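Local coordinates for protein putative oxidoreductase YfjR (Streptomyces aurantiacus, PDB 4OQZ) that probably acts as an NADPH-dependent imine reductase, drawing on a cofactor-binding Rossmann domain of the HIBADH-related family, at residues T51-L56 / E77-A82. Sequence-based numbering, arbitrary orientation.
Sequences TPEQAL and EGAEEA
L56 lays its CD1 methyl over the CB of A79, at 3.6 Å, and its own CB rests against the CB of A82, also at 3.6 Å. Both segments belong to the Rossmann-type NADP-binding domain, where the short helix 52-57, which leads into strand 61-64, packs against the loop joining helix 69-75 to strand 87-90. In the leucine, chi1 (-65°) sets CG beside the backbone N, anti to the carbonyl carbon; from there CD1 lies near both alanine methyls, while I8 of strand 4-8 also touches the side chain. Alanine suits A79 and A82 because a single methyl lets the loop backbone come close, with the CA atoms of E53 and A79 4.9 Å apart. E53, one turn before L56, sets its aliphatic CG 3.7 Å from A79 CA, and the chain then bends at chi2 (86°), leaving OE2 3.8 Å from A79 CB. An alanine in place of E53 removes CG and the carboxylate, which would probably open a gap beside A79 at the edge of the contact. G78 accommodates a positive phi, where a CB would jam against the preceding carbonyl O. The loop is braced by E80, whose OE1 forms a salt bridge with R105, while OE2 accepts from G78 N at 2.7 Å, met on its anti side 26° out of the carboxylate plane.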
loop_
_atom_site.group_PDB
_atom_site.type_symbol
_atom_site.label_atom_id
_atom_site.label_comp_id
_atom_site.label_asym_id
_atom_site.label_seq_id
_atom_site.Cartn_x
_atom_site.Cartn_y
_atom_site.Cartn_z
ATOM N N THR A 51 -43.254 -1.820 8.210
ATOM C CA THR A 51 -42.985 -1.504 6.804
ATOM C C THR A 51 -41.972 -0.348 6.691
ATOM O O THR A 51 -41.867 0.447 7.632
ATOM C CB THR A 51 -44.277 -1.019 6.095
ATOM O OG1 THR A 51 -44.612 0.292 6.559
ATOM C CG2 THR A 51 -45.462 -1.988 6.219
ATOM N N PRO A 52 -41.330 -0.162 5.502
ATOM C CA PRO A 52 -40.446 1.000 5.300
ATOM C C PRO A 52 -41.154 2.359 5.413
ATOM O O PRO A 52 -40.539 3.323 5.855
ATOM C CB PRO A 52 -39.924 0.790 3.874
ATOM C CG PRO A 52 -40.087 -0.663 3.608
ATOM C CD PRO A 52 -41.375 -0.999 4.283
ATOM N N GLU A 53 -42.446 2.435 5.023
ATOM C CA GLU A 53 -43.279 3.646 5.082
ATOM C C GLU A 53 -43.295 4.244 6.494
ATOM O O GLU A 53 -42.968 5.422 6.665
ATOM C CB GLU A 53 -44.719 3.329 4.656
ATOM C CG GLU A 53 -44.885 2.959 3.195
ATOM C CD GLU A 53 -44.656 1.496 2.861
ATOM O OE1 GLU A 53 -45.650 0.799 2.547
ATOM O OE2 GLU A 53 -43.483 1.054 2.896
ATOM N N GLN A 54 -43.630 3.400 7.499
ATOM C CA GLN A 54 -43.732 3.748 8.916
ATOM C C GLN A 54 -42.367 4.097 9.483
ATOM O O GLN A 54 -42.267 5.019 10.293
ATOM C CB GLN A 54 -44.381 2.608 9.707
ATOM C CG GLN A 54 -45.848 2.366 9.321
ATOM C CD GLN A 54 -46.808 3.368 9.919
ATOM O OE1 GLN A 54 -46.814 3.604 11.136
ATOM N NE2 GLN A 54 -47.697 3.922 9.086
ATOM N N ALA A 55 -41.312 3.393 9.023
ATOM C CA ALA A 55 -39.929 3.670 9.425
ATOM C C ALA A 55 -39.541 5.087 8.968
ATOM O O ALA A 55 -39.002 5.835 9.779
ATOM C CB ALA A 55 -38.986 2.638 8.829
ATOM N N LEU A 56 -39.875 5.469 7.707
ATOM C CA LEU A 56 -39.584 6.786 7.099
ATOM C C LEU A 56 -40.334 7.952 7.745
ATOM O O LEU A 56 -39.713 8.942 8.124
ATOM C CB LEU A 56 -39.903 6.803 5.586
ATOM C CG LEU A 56 -39.074 5.914 4.674
ATOM C CD1 LEU A 56 -39.820 5.632 3.405
ATOM C CD2 LEU A 56 -37.741 6.525 4.367
ATOM N N GLU A 77 -40.005 1.456 -3.034
ATOM C CA GLU A 77 -41.049 0.936 -3.929
ATOM C C GLU A 77 -42.453 0.800 -3.294
ATOM O O GLU A 77 -42.931 -0.314 -3.046
ATOM C CB GLU A 77 -40.592 -0.375 -4.598
ATOM C CG GLU A 77 -40.994 -0.478 -6.060
ATOM C CD GLU A 77 -41.549 -1.815 -6.518
ATOM O OE1 GLU A 77 -41.235 -2.848 -5.883
ATOM O OE2 GLU A 77 -42.287 -1.830 -7.531
ATOM N N GLY A 78 -43.115 1.940 -3.097
ATOM C CA GLY A 78 -44.452 2.031 -2.512
ATOM C C GLY A 78 -44.515 2.960 -1.314
ATOM O O GLY A 78 -45.599 3.240 -0.793
ATOM N N ALA A 79 -43.343 3.447 -0.880
ATOM C CA ALA A 79 -43.156 4.352 0.254
ATOM C C ALA A 79 -43.050 5.827 -0.189
ATOM O O ALA A 79 -42.852 6.717 0.644
ATOM C CB ALA A 79 -41.909 3.936 1.024
ATOM N N GLU A 80 -43.205 6.057 -1.509
ATOM C CA GLU A 80 -43.143 7.319 -2.257
ATOM C C GLU A 80 -43.373 8.604 -1.446
ATOM O O GLU A 80 -42.436 9.385 -1.285
ATOM C CB GLU A 80 -44.084 7.266 -3.481
ATOM C CG GLU A 80 -44.250 5.888 -4.116
ATOM C CD GLU A 80 -43.033 5.281 -4.793
ATOM O OE1 GLU A 80 -42.227 6.038 -5.378
ATOM O OE2 GLU A 80 -42.919 4.035 -4.790
ATOM N N GLU A 81 -44.597 8.797 -0.917
ATOM C CA GLU A 81 -45.014 9.967 -0.132
ATOM C C GLU A 81 -44.237 10.183 1.188
ATOM O O GLU A 81 -44.130 11.321 1.646
ATOM C CB GLU A 81 -46.530 9.941 0.145
ATOM C CG GLU A 81 -47.410 10.112 -1.086
ATOM C CD GLU A 81 -47.954 8.825 -1.676
ATOM O OE1 GLU A 81 -47.711 8.576 -2.880
ATOM O OE2 GLU A 81 -48.635 8.071 -0.944
ATOM N N ALA A 82 -43.703 9.116 1.803
ATOM C CA ALA A 82 -42.964 9.278 3.057
ATOM C C ALA A 82 -41.587 9.917 2.859
ATOM O O ALA A 82 -40.964 10.321 3.836
ATOM C CB ALA A 82 -42.840 7.950 3.780
#